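Local coordinates for protein proteophosphoglycan (Silicibacter pomeroyi DSS-3, PDB 2RE3) that is of unknown function but, as a DUF1285 family member with a fold of repeated structural motifs, may take part in signal transduction, at residues 50-54 against 55-59; 158-161 against 162-166; 27-30 against 31-35. All coordinates share one frame; numbering follows the deposited sequence.

Contact 1 of 3, residues 50-54 against 55-59; sequences TWFYQ and GTPIN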
ATOM      1  N   THR A  50       0.375   7.000   8.655  1.00 23.01           N
ATOM      2  CA  THR A  50       0.751   7.162  10.052  1.00 22.72           C
ATOM      3  C   THR A  50       0.139   6.044  10.856  1.00 22.66           C
ATOM      4  O   THR A  50      -1.027   5.728  10.690  1.00 23.14           O
ATOM      5  CB  THR A  50       0.267   8.531  10.594  1.00 22.66           C
ATOM      6  OG1 THR A  50       0.952   9.543   9.862  1.00 20.65           O
ATOM      7  CG2 THR A  50       0.522   8.689  12.096  1.00 15.87           C
ATOM      8  N   TRP A  51       0.952   5.432  11.707  1.00 24.03           N
ATOM      9  CA  TRP A  51       0.492   4.361  12.594  1.00 23.28           C
ATOM     10  C   TRP A  51       0.114   4.979  13.928  1.00 23.82           C
ATOM     11  O   TRP A  51       0.825   5.859  14.446  1.00 27.54           O
ATOM     12  CB  TRP A  51       1.587   3.310  12.769  1.00 22.08           C
ATOM     13  CG  TRP A  51       1.759   2.370  11.596  1.00 21.80           C
ATOM     14  CD1 TRP A  51       1.836   2.705  10.283  1.00 23.69           C
ATOM     15  CD2 TRP A  51       1.916   0.941  11.652  1.00 21.84           C
ATOM     16  NE1 TRP A  51       2.036   1.572   9.511  1.00 22.15           N
ATOM     17  CE2 TRP A  51       2.069   0.480  10.337  1.00 22.04           C
ATOM     18  CE3 TRP A  51       1.928   0.007  12.694  1.00 23.78           C
ATOM     19  CZ2 TRP A  51       2.224  -0.873  10.036  1.00 25.76           C
ATOM     20  CZ3 TRP A  51       2.083  -1.334  12.385  1.00 22.96           C
ATOM     21  CH2 TRP A  51       2.240  -1.757  11.077  1.00 21.12           C
ATOM     22  N   PHE A  52      -1.022   4.567  14.471  1.00 22.12           N
ATOM     23  CA  PHE A  52      -1.477   5.095  15.750  1.00 20.68           C
ATOM     24  C   PHE A  52      -1.551   3.942  16.694  1.00 20.87           C
ATOM     25  O   PHE A  52      -2.020   2.888  16.305  1.00 19.80           O
ATOM     26  CB  PHE A  52      -2.854   5.697  15.628  1.00 21.33           C
ATOM     27  CG  PHE A  52      -2.879   7.028  14.946  1.00 21.31           C
ATOM     28  CD1 PHE A  52      -2.911   7.116  13.575  1.00 23.58           C
ATOM     29  CD2 PHE A  52      -2.922   8.187  15.673  1.00 21.47           C
ATOM     30  CE1 PHE A  52      -2.967   8.358  12.957  1.00 21.87           C
ATOM     31  CE2 PHE A  52      -2.981   9.392  15.050  1.00 22.43           C
ATOM     32  CZ  PHE A  52      -3.001   9.465  13.685  1.00 18.20           C
ATOM     33  N   TYR A  53      -1.071   4.133  17.923  1.00 19.57           N
ATOM     34  CA  TYR A  53      -1.133   3.087  18.935  1.00 20.00           C
ATOM     35  C   TYR A  53      -1.887   3.645  20.154  1.00 20.69           C
ATOM     36  O   TYR A  53      -1.506   4.649  20.723  1.00 18.94           O
ATOM     37  CB  TYR A  53       0.277   2.607  19.298  1.00 19.25           C
ATOM     38  CG  TYR A  53       0.322   1.556  20.385  1.00 18.46           C
ATOM     39  CD1 TYR A  53      -0.077   0.254  20.138  1.00 18.97           C
ATOM     40  CD2 TYR A  53       0.773   1.862  21.658  1.00 20.14           C
ATOM     41  CE1 TYR A  53      -0.051  -0.713  21.151  1.00 17.36           C
ATOM     42  CE2 TYR A  53       0.809   0.908  22.675  1.00 18.44           C
ATOM     43  CZ  TYR A  53       0.408  -0.380  22.415  1.00 20.17           C
ATOM     44  OH  TYR A  53       0.446  -1.327  23.414  1.00 14.91           O
ATOM     45  N   GLN A  54      -2.980   3.003  20.537  1.00 21.15           N
ATOM     46  CA  GLN A  54      -3.804   3.534  21.607  1.00 21.61           C
ATOM     47  C   GLN A  54      -4.191   4.994  21.342  1.00 21.15           C
ATOM     48  O   GLN A  54      -4.339   5.765  22.290  1.00 19.48           O
ATOM     49  CB  GLN A  54      -3.073   3.471  22.950  1.00 19.69           C
ATOM     50  CG  GLN A  54      -2.662   2.096  23.416  1.00 21.40           C
ATOM     51  CD  GLN A  54      -1.609   2.167  24.520  1.00 22.51           C
ATOM     52  OE1 GLN A  54      -1.043   3.243  24.778  1.00 26.68           O
ATOM     53  NE2 GLN A  54      -1.319   1.032  25.152  1.00 18.69           N
ATOM     54  N   GLY A  55      -4.336   5.371  20.073  1.00 20.95           N
ATOM     55  CA  GLY A  55      -4.729   6.746  19.714  1.00 21.34           C
ATOM     56  C   GLY A  55      -3.601   7.748  19.564  1.00 22.22           C
ATOM     57  O   GLY A  55      -3.851   8.872  19.233  1.00 24.71           O
ATOM     58  N   THR A  56      -2.360   7.347  19.817  1.00 25.17           N
ATOM     59  CA  THR A  56      -1.196   8.239  19.739  1.00 25.39           C
ATOM     60  C   THR A  56      -0.346   7.832  18.558  1.00 25.58           C
ATOM     61  O   THR A  56      -0.008   6.648  18.418  1.00 23.43           O
ATOM     62  CB  THR A  56      -0.276   8.165  21.000  1.00 25.38           C
ATOM     63  OG1 THR A  56      -1.039   8.415  22.184  1.00 25.95           O
ATOM     64  CG2 THR A  56       0.884   9.191  20.915  1.00 22.79           C
ATOM     65  N   PRO A  57       0.031   8.812  17.717  1.00 25.53           N
ATOM     66  CA  PRO A  57       0.854   8.497  16.568  1.00 24.00           C
ATOM     67  C   PRO A  57       2.259   8.049  16.970  1.00 25.03           C
ATOM     68  O   PRO A  57       2.745   8.365  18.038  1.00 24.19           O
ATOM     69  CB  PRO A  57       0.902   9.814  15.783  1.00 21.46           C
ATOM     70  CG  PRO A  57       0.648  10.838  16.737  1.00 23.75           C
ATOM     71  CD  PRO A  57      -0.263  10.257  17.794  1.00 25.45           C
ATOM     72  N   ILE A  58       2.875   7.300  16.079  1.00 28.27           N
ATOM     73  CA  ILE A  58       4.223   6.824  16.217  1.00 31.40           C
ATOM     74  C   ILE A  58       5.092   7.597  15.216  1.00 32.47           C
ATOM     75  O   ILE A  58       4.995   7.401  14.009  1.00 35.67           O
ATOM     76  CB  ILE A  58       4.287   5.325  15.823  1.00 32.31           C
ATOM     77  CG1 ILE A  58       3.539   4.431  16.822  1.00 34.65           C
ATOM     78  CG2 ILE A  58       5.710   4.863  15.723  1.00 35.12           C
ATOM     79  CD1 ILE A  58       3.218   3.006  16.223  1.00 30.87           C
ATOM     80  N   ASN A  59       5.942   8.477  15.702  1.00 32.61           N
ATOM     81  CA  ASN A  59       6.891   9.150  14.830  1.00 31.82           C
ATOM     82  C   ASN A  59       8.234   8.416  15.043  1.00 30.03           C
ATOM     83  O   ASN A  59       9.074   8.862  15.839  1.00 30.48           O
ATOM     84  CB  ASN A  59       6.870  10.648  15.164  1.00 33.18           C
ATOM     85  CG  ASN A  59       7.956  11.453  14.471  1.00 36.87           C
ATOM     86  OD1 ASN A  59       8.455  11.075  13.419  1.00 35.95           O
ATOM     87  ND2 ASN A  59       8.333  12.594  15.089  1.00 35.91           N
TER
HETATM   88  O   HOH W   1       3.743   6.496  12.090  1.00 20.56           O
HETATM   89  O   HOH W   2      -4.807   3.207  17.525  1.00 23.61           O
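Thr-50 lays its methyl CG2 alongside the Pro-57 ring, 3.9 Å from Pro-57 CB, at the open end of a beta hairpin whose strands 51-53 and 56-57 meet through a type I' turn. Its OG1 is hydrogen-bonded to Asp-48 OD1. Trp-51 offers its O to Ile-58 N, and its CB rests 3.8 Å from Ile-58 CD1, while the indole leads away to touch Val-64 and Phe-67 of helix 61-68 and Met-43. Phe-52 and Pro-57 form a non-hydrogen-bonded pair: with CG anti to the carbonyl carbon (chi1 -75°), the phenyl slants across the proline, Phe-52 CE2 4.0 Å from Pro-57 CD. Gly-55 O sits at the ring edge, 3.7 Å from Phe-52 CD2. A serine in place of Phe-52 would probably uncover this flank of Pro-57 and deprive Arg-44 of its cation-pi partner. Tyr-53 and Thr-56 form a hydrogen-bonded pair, and Gln-54 CG lies over one face of the Tyr-53 ring, toward the rim. Gly-55, at phi 88°, takes a turn position where a CB would clash with Gln-54 O. Tyr-53 N meets Thr-56 O almost straight (2.8 Å, 174°), whereas Thr-56 N approaches Tyr-53 O from above the carbonyl plane at 3.0 Å.

Contact 2 of 3, residues 158-161 against 162-166; sequences KSFY and RLMDL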
ATOM      1  N   LYS A 158       1.262  14.178  -4.655  1.00 33.00           N
ATOM      2  CA  LYS A 158       2.444  14.512  -5.428  1.00 35.53           C
ATOM      3  C   LYS A 158       2.666  13.456  -6.533  1.00 34.55           C
ATOM      4  O   LYS A 158       2.799  13.810  -7.707  1.00 33.65           O
ATOM      5  CB  LYS A 158       3.680  14.688  -4.533  1.00 36.66           C
ATOM      6  CG  LYS A 158       4.929  15.105  -5.302  1.00 40.89           C
ATOM      7  CD  LYS A 158       5.885  16.050  -4.524  1.00 43.79           C
ATOM      8  CE  LYS A 158       7.035  15.335  -3.805  1.00 45.17           C
ATOM      9  NZ  LYS A 158       8.170  16.301  -3.545  1.00 43.02           N
ATOM     10  N   SER A 159       2.671  12.174  -6.173  1.00 32.90           N
ATOM     11  CA  SER A 159       2.845  11.108  -7.171  1.00 32.82           C
ATOM     12  C   SER A 159       1.659  11.040  -8.174  1.00 33.12           C
ATOM     13  O   SER A 159       1.860  10.839  -9.382  1.00 31.31           O
ATOM     14  CB  SER A 159       3.080   9.759  -6.494  1.00 33.56           C
ATOM     15  OG  SER A 159       4.034   9.865  -5.431  1.00 35.94           O
ATOM     16  N   PHE A 160       0.440  11.266  -7.701  1.00 31.56           N
ATOM     17  CA  PHE A 160      -0.700  11.248  -8.593  1.00 32.75           C
ATOM     18  C   PHE A 160      -0.586  12.306  -9.682  1.00 33.79           C
ATOM     19  O   PHE A 160      -0.827  12.055 -10.855  1.00 33.39           O
ATOM     20  CB  PHE A 160      -1.988  11.454  -7.816  1.00 33.81           C
ATOM     21  CG  PHE A 160      -3.208  11.423  -8.673  1.00 36.01           C
ATOM     22  CD1 PHE A 160      -3.635  10.230  -9.242  1.00 38.71           C
ATOM     23  CD2 PHE A 160      -3.928  12.584  -8.929  1.00 38.66           C
ATOM     24  CE1 PHE A 160      -4.779  10.190 -10.050  1.00 39.15           C
ATOM     25  CE2 PHE A 160      -5.068  12.553  -9.733  1.00 37.58           C
ATOM     26  CZ  PHE A 160      -5.493  11.355 -10.284  1.00 38.00           C
ATOM     27  N   TYR A 161      -0.212  13.508  -9.305  1.00 36.72           N
ATOM     28  CA  TYR A 161      -0.189  14.573 -10.280  1.00 36.67           C
ATOM     29  C   TYR A 161       0.931  14.369 -11.284  1.00 35.70           C
ATOM     30  O   TYR A 161       0.763  14.653 -12.461  1.00 37.26           O
ATOM     31  CB  TYR A 161      -0.216  15.938  -9.582  1.00 38.89           C
ATOM     32  CG  TYR A 161      -1.643  16.304  -9.201  1.00 41.96           C
ATOM     33  CD1 TYR A 161      -2.637  16.372 -10.185  1.00 43.89           C
ATOM     34  CD2 TYR A 161      -2.016  16.541  -7.884  1.00 41.99           C
ATOM     35  CE1 TYR A 161      -3.956  16.678  -9.872  1.00 44.63           C
ATOM     36  CE2 TYR A 161      -3.353  16.857  -7.559  1.00 42.25           C
ATOM     37  CZ  TYR A 161      -4.310  16.919  -8.569  1.00 42.78           C
ATOM     38  OH  TYR A 161      -5.625  17.218  -8.322  1.00 42.90           O
ATOM     39  N   ARG A 162       2.039  13.781 -10.863  1.00 35.70           N
ATOM     40  CA  ARG A 162       3.077  13.397 -11.817  1.00 37.70           C
ATOM     41  C   ARG A 162       2.608  12.288 -12.766  1.00 34.73           C
ATOM     42  O   ARG A 162       2.996  12.274 -13.916  1.00 37.60           O
ATOM     43  CB  ARG A 162       4.356  12.974 -11.096  1.00 38.81           C
ATOM     44  CG  ARG A 162       5.023  14.111 -10.293  1.00 42.75           C
ATOM     45  CD  ARG A 162       6.201  13.570  -9.476  1.00 44.60           C
ATOM     46  NE  ARG A 162       7.162  12.894 -10.357  1.00 50.90           N
ATOM     47  CZ  ARG A 162       8.124  12.056  -9.963  1.00 53.71           C
ATOM     48  NH1 ARG A 162       8.300  11.769  -8.673  1.00 56.39           N
ATOM     49  NH2 ARG A 162       8.924  11.499 -10.879  1.00 53.56           N
ATOM     50  N   LEU A 163       1.775  11.370 -12.290  1.00 31.80           N
ATOM     51  CA  LEU A 163       1.193  10.338 -13.148  1.00 29.76           C
ATOM     52  C   LEU A 163       0.199  10.913 -14.177  1.00 28.43           C
ATOM     53  O   LEU A 163       0.159  10.474 -15.308  1.00 28.17           O
ATOM     54  CB  LEU A 163       0.504   9.258 -12.321  1.00 28.72           C
ATOM     55  CG  LEU A 163       1.348   8.262 -11.522  1.00 30.42           C
ATOM     56  CD1 LEU A 163       0.446   7.163 -10.932  1.00 27.00           C
ATOM     57  CD2 LEU A 163       2.466   7.653 -12.376  1.00 27.50           C
HETATM   58  N   MSE A 164      -0.586  11.912 -13.813  1.00 27.67           N
HETATM   59  CA  MSE A 164      -1.462  12.535 -14.802  1.00 27.43           C
HETATM   60  C   MSE A 164      -0.680  12.924 -16.044  1.00 28.21           C
HETATM   61  O   MSE A 164      -1.179  12.792 -17.148  1.00 32.12           O
HETATM   62  CB  MSE A 164      -2.150  13.775 -14.238  1.00 26.27           C
HETATM   63  CG  MSE A 164      -3.098  13.493 -13.082  1.00 25.56           C
HETATM   64 SE   MSE A 164      -4.639  12.514 -13.662  0.75 30.02          SE
HETATM   65  CE  MSE A 164      -5.175  13.977 -14.903  1.00 14.63           C
ATOM     66  N   ASP A 165       0.546  13.397 -15.865  1.00 27.29           N
ATOM     67  CA  ASP A 165       1.368  13.860 -16.979  1.00 26.83           C
ATOM     68  C   ASP A 165       2.008  12.711 -17.779  1.00 24.44           C
ATOM     69  O   ASP A 165       2.702  12.950 -18.765  1.00 21.67           O
ATOM     70  CB  ASP A 165       2.468  14.791 -16.455  1.00 28.43           C
ATOM     71  CG  ASP A 165       1.922  16.067 -15.844  1.00 30.45           C
ATOM     72  OD1 ASP A 165       0.973  16.616 -16.411  1.00 32.11           O
ATOM     73  OD2 ASP A 165       2.454  16.534 -14.804  1.00 38.36           O
ATOM     74  N   LEU A 166       1.784  11.476 -17.341  1.00 23.34           N
ATOM     75  CA  LEU A 166       2.323  10.302 -18.010  1.00 23.02           C
ATOM     76  C   LEU A 166       1.195   9.396 -18.440  1.00 22.20           C
ATOM     77  O   LEU A 166       1.416   8.251 -18.814  1.00 20.49           O
ATOM     78  CB  LEU A 166       3.302   9.558 -17.087  1.00 24.16           C
ATOM     79  CG  LEU A 166       4.589  10.358 -16.802  1.00 25.99           C
ATOM     80  CD1 LEU A 166       5.457   9.668 -15.768  1.00 24.29           C
ATOM     81  CD2 LEU A 166       5.371  10.593 -18.080  1.00 19.66           C
TER
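The Phe-160 ring carries Met-164 CG over one face, 4.0 Å above the plane and displaced toward the rim, while the selenium of this selenomethionine stands obliquely off the same ring, 38° from its normal and 4.3 Å from the centroid. The selenium comes nearest at the far end of the phenyl, Met-164 SE to Phe-160 CZ 3.7 Å, which makes this a Met-aromatic contact. Next door, the Tyr-161 ring receives Phe-160 CD2 over the centre of one face, and Met-164 CG approaches it obliquely, 4.1 Å from Tyr-161 CD1. Met-164 therefore touches both rings: it crosses Phe-160 at a slant but runs side by side with Tyr-161. The bend at chi2 (-68°) brings SE to the phenyl, and a second at chi3 turns the terminal CE away from it. Met-164 is i+4 from Phe-160 and i+3 from Tyr-161 along the short helix 157-164, in the C-terminal DUF1285 domain. Main-chain bonds of i to i+4 spacing run from Arg-162 N to Lys-158 O, from Leu-163 N to Ser-159 O and from Met-164 N to Phe-160 O, the last 3.0 Å long. Leu-163 packs on Val-101 of strand 96-104 and on Leu-112 and Phe-114 of strand 111-116; Ser-159, whose OG bonds to Asp-156 OD1, also meets Val-101, and Met-164 reaches Phe-174 of strand 173-178. Arg-162 draws its CG to 3.4 Å from Lys-158 O before bending at chi3, and its NH1 makes a long, weak ion pair with Asp-100.

Contact 3 of 3, residues 27-30 against 31-35; sequences PAPV and HLWNP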
ATOM      1  N   PRO A  27      10.650  -7.890   4.046  1.00 33.20           N
ATOM      2  CA  PRO A  27       9.262  -8.373   4.160  1.00 29.43           C
ATOM      3  C   PRO A  27       9.232  -9.871   4.432  1.00 23.03           C
ATOM      4  O   PRO A  27       9.879 -10.631   3.745  1.00 23.41           O
ATOM      5  CB  PRO A  27       8.617  -8.015   2.809  1.00 30.79           C
ATOM      6  CG  PRO A  27       9.711  -7.611   1.889  1.00 32.89           C
ATOM      7  CD  PRO A  27      10.964  -7.377   2.690  1.00 33.60           C
ATOM      8  N   ALA A  28       8.522 -10.250   5.479  1.00 20.12           N
ATOM      9  CA  ALA A  28       8.557 -11.592   6.006  1.00 21.55           C
ATOM     10  C   ALA A  28       7.607 -12.456   5.188  1.00 21.37           C
ATOM     11  O   ALA A  28       6.658 -11.944   4.614  1.00 20.24           O
ATOM     12  CB  ALA A  28       8.177 -11.606   7.501  1.00 16.57           C
ATOM     13  N   PRO A  29       7.879 -13.768   5.123  1.00 20.26           N
ATOM     14  CA  PRO A  29       7.073 -14.713   4.340  1.00 18.07           C
ATOM     15  C   PRO A  29       5.865 -15.155   5.133  1.00 18.12           C
ATOM     16  O   PRO A  29       5.674 -16.344   5.468  1.00 16.47           O
ATOM     17  CB  PRO A  29       8.044 -15.852   4.089  1.00 19.49           C
ATOM     18  CG  PRO A  29       8.897 -15.870   5.386  1.00 19.90           C
ATOM     19  CD  PRO A  29       9.030 -14.415   5.783  1.00 16.97           C
ATOM     20  N   VAL A  30       5.021 -14.175   5.411  1.00 20.06           N
ATOM     21  CA  VAL A  30       3.943 -14.337   6.366  1.00 19.57           C
ATOM     22  C   VAL A  30       2.911 -15.358   5.937  1.00 21.43           C
ATOM     23  O   VAL A  30       2.163 -15.844   6.790  1.00 23.77           O
ATOM     24  CB  VAL A  30       3.263 -13.001   6.658  1.00 20.71           C
ATOM     25  CG1 VAL A  30       4.241 -12.072   7.470  1.00 18.45           C
ATOM     26  CG2 VAL A  30       2.790 -12.365   5.366  1.00 17.94           C
ATOM     27  N   HIS A  31       2.858 -15.702   4.644  1.00 19.16           N
ATOM     28  CA  HIS A  31       1.887 -16.685   4.194  1.00 18.97           C
ATOM     29  C   HIS A  31       2.364 -18.113   4.378  1.00 19.44           C
ATOM     30  O   HIS A  31       1.643 -19.047   4.039  1.00 17.67           O
ATOM     31  CB  HIS A  31       1.404 -16.398   2.777  1.00 21.26           C
ATOM     32  CG  HIS A  31       0.550 -15.157   2.673  1.00 23.07           C
ATOM     33  ND1 HIS A  31      -0.824 -15.185   2.778  1.00 21.94           N
ATOM     34  CD2 HIS A  31       0.882 -13.854   2.490  1.00 23.72           C
ATOM     35  CE1 HIS A  31      -1.300 -13.956   2.645  1.00 23.03           C
ATOM     36  NE2 HIS A  31      -0.286 -13.127   2.485  1.00 19.62           N
ATOM     37  N   LEU A  32       3.552 -18.290   4.959  1.00 20.43           N
ATOM     38  CA  LEU A  32       3.955 -19.607   5.440  1.00 21.75           C
ATOM     39  C   LEU A  32       3.353 -19.905   6.809  1.00 22.60           C
ATOM     40  O   LEU A  32       3.299 -21.073   7.221  1.00 20.57           O
ATOM     41  CB  LEU A  32       5.460 -19.730   5.555  1.00 21.12           C
ATOM     42  CG  LEU A  32       6.278 -19.829   4.274  1.00 24.64           C
ATOM     43  CD1 LEU A  32       7.751 -19.828   4.697  1.00 16.96           C
ATOM     44  CD2 LEU A  32       5.910 -21.073   3.496  1.00 16.97           C
ATOM     45  N   TRP A  33       2.879 -18.858   7.490  1.00 23.83           N
ATOM     46  CA  TRP A  33       2.544 -18.941   8.901  1.00 23.74           C
ATOM     47  C   TRP A  33       1.050 -18.857   9.169  1.00 24.72           C
ATOM     48  O   TRP A  33       0.355 -18.013   8.607  1.00 23.20           O
ATOM     49  CB  TRP A  33       3.270 -17.835   9.663  1.00 24.25           C
ATOM     50  CG  TRP A  33       4.741 -17.824   9.429  1.00 24.39           C
ATOM     51  CD1 TRP A  33       5.538 -18.906   9.164  1.00 24.74           C
ATOM     52  CD2 TRP A  33       5.605 -16.678   9.417  1.00 24.84           C
ATOM     53  NE1 TRP A  33       6.843 -18.504   8.994  1.00 26.03           N
ATOM     54  CE2 TRP A  33       6.913 -17.143   9.145  1.00 26.67           C
ATOM     55  CE3 TRP A  33       5.405 -15.315   9.621  1.00 21.82           C
ATOM     56  CZ2 TRP A  33       8.013 -16.280   9.059  1.00 25.06           C
ATOM     57  CZ3 TRP A  33       6.490 -14.472   9.560  1.00 23.49           C
ATOM     58  CH2 TRP A  33       7.782 -14.956   9.284  1.00 23.59           C
ATOM     59  N   ASN A  34       0.563 -19.740  10.035  0.50 25.88           N
ATOM     60  CA  ASN A  34      -0.846 -19.725  10.451  0.50 25.61           C
ATOM     61  C   ASN A  34      -0.974 -19.974  11.932  0.50 26.00           C
ATOM     62  O   ASN A  34      -1.555 -20.974  12.368  0.50 27.15           O
ATOM     63  CB  ASN A  34      -1.647 -20.721   9.633  0.50 24.62           C
ATOM     64  CG  ASN A  34      -1.752 -20.295   8.205  0.50 20.90           C
ATOM     65  OD1 ASN A  34      -1.147 -20.895   7.320  0.50 19.89           O
ATOM     66  ND2 ASN A  34      -2.471 -19.211   7.977  0.50 13.78           N
ATOM     67  N   PRO A  35      -0.423 -19.049  12.715  1.00 26.13           N
ATOM     68  CA  PRO A  35      -0.489 -19.132  14.158  1.00 28.69           C
ATOM     69  C   PRO A  35      -1.897 -18.823  14.639  1.00 29.47           C
ATOM     70  O   PRO A  35      -2.694 -18.274  13.893  1.00 30.24           O
ATOM     71  CB  PRO A  35       0.470 -18.047  14.606  1.00 29.02           C
ATOM     72  CG  PRO A  35       0.349 -17.013  13.508  1.00 30.53           C
ATOM     73  CD  PRO A  35       0.305 -17.844  12.277  1.00 29.08           C
TER
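Trp-33 packs a face of its indole against residues 28-30, with Pro-29 O over the centre of that face, 3.9 Å above the plane. The Pro-29 ring slants across the benzo end of the indole, bringing Pro-29 CD to 3.8 Å from Trp-33 CH2 and CG against CZ2. The Val-30 side chain crosses that of Trp-33 at about a right angle and sets CG1 3.9 Å from Trp-33 CZ3, while Ala-28 CB comes in obliquely at CH2. With CG beside its own backbone N (chi1 -54°), Trp-33 turns the indole back against the residues preceding it. Pro-29 centres an inverse gamma turn, with a weak bond from Val-30 N to Ala-28 O, and the chain passes from it into a short 3-10 turn. Within that turn Leu-32 N bonds to Pro-29 O (2.9 Å) and Trp-33 N to Val-30 O (3.2 Å), both donors lying above the carbonyl planes. Val-30 O also accepts from Lys-72 NZ. The segment belongs to the loop between helix 15-21 and strand 37-45, and Trp-33 joins it to Val-81 and Pro-83. On another side His-31 crosses Val-30 obliquely, His-31 CD2 3.8 Å from Val-30 CG2.

Overall arrangement
Contacts 1 and 3 are surface features within the N-terminal DUF1285 range, their centres 24 Å apart; contact 2, partly buried, belongs to the C-terminal range, on the opposite side of the chain's centre from contact 3. None touches another. Contacts 1 and 3 serve the same six-stranded sheet: the hairpin of contact 1 forms one margin, strands 51-53 and 56-57, while the loop of contact 3 packs by strands 71-74 and 77-81 at the other. Contact 2 sets a helix against the second six-stranded sheet, of the same strand order. The edge hairpin relies mainly on main-chain pairing; the helix buries one flank and keeps its selenium-aromatic contact on another; the irregular loop depends on a tryptophan face and two 3-10 bonds.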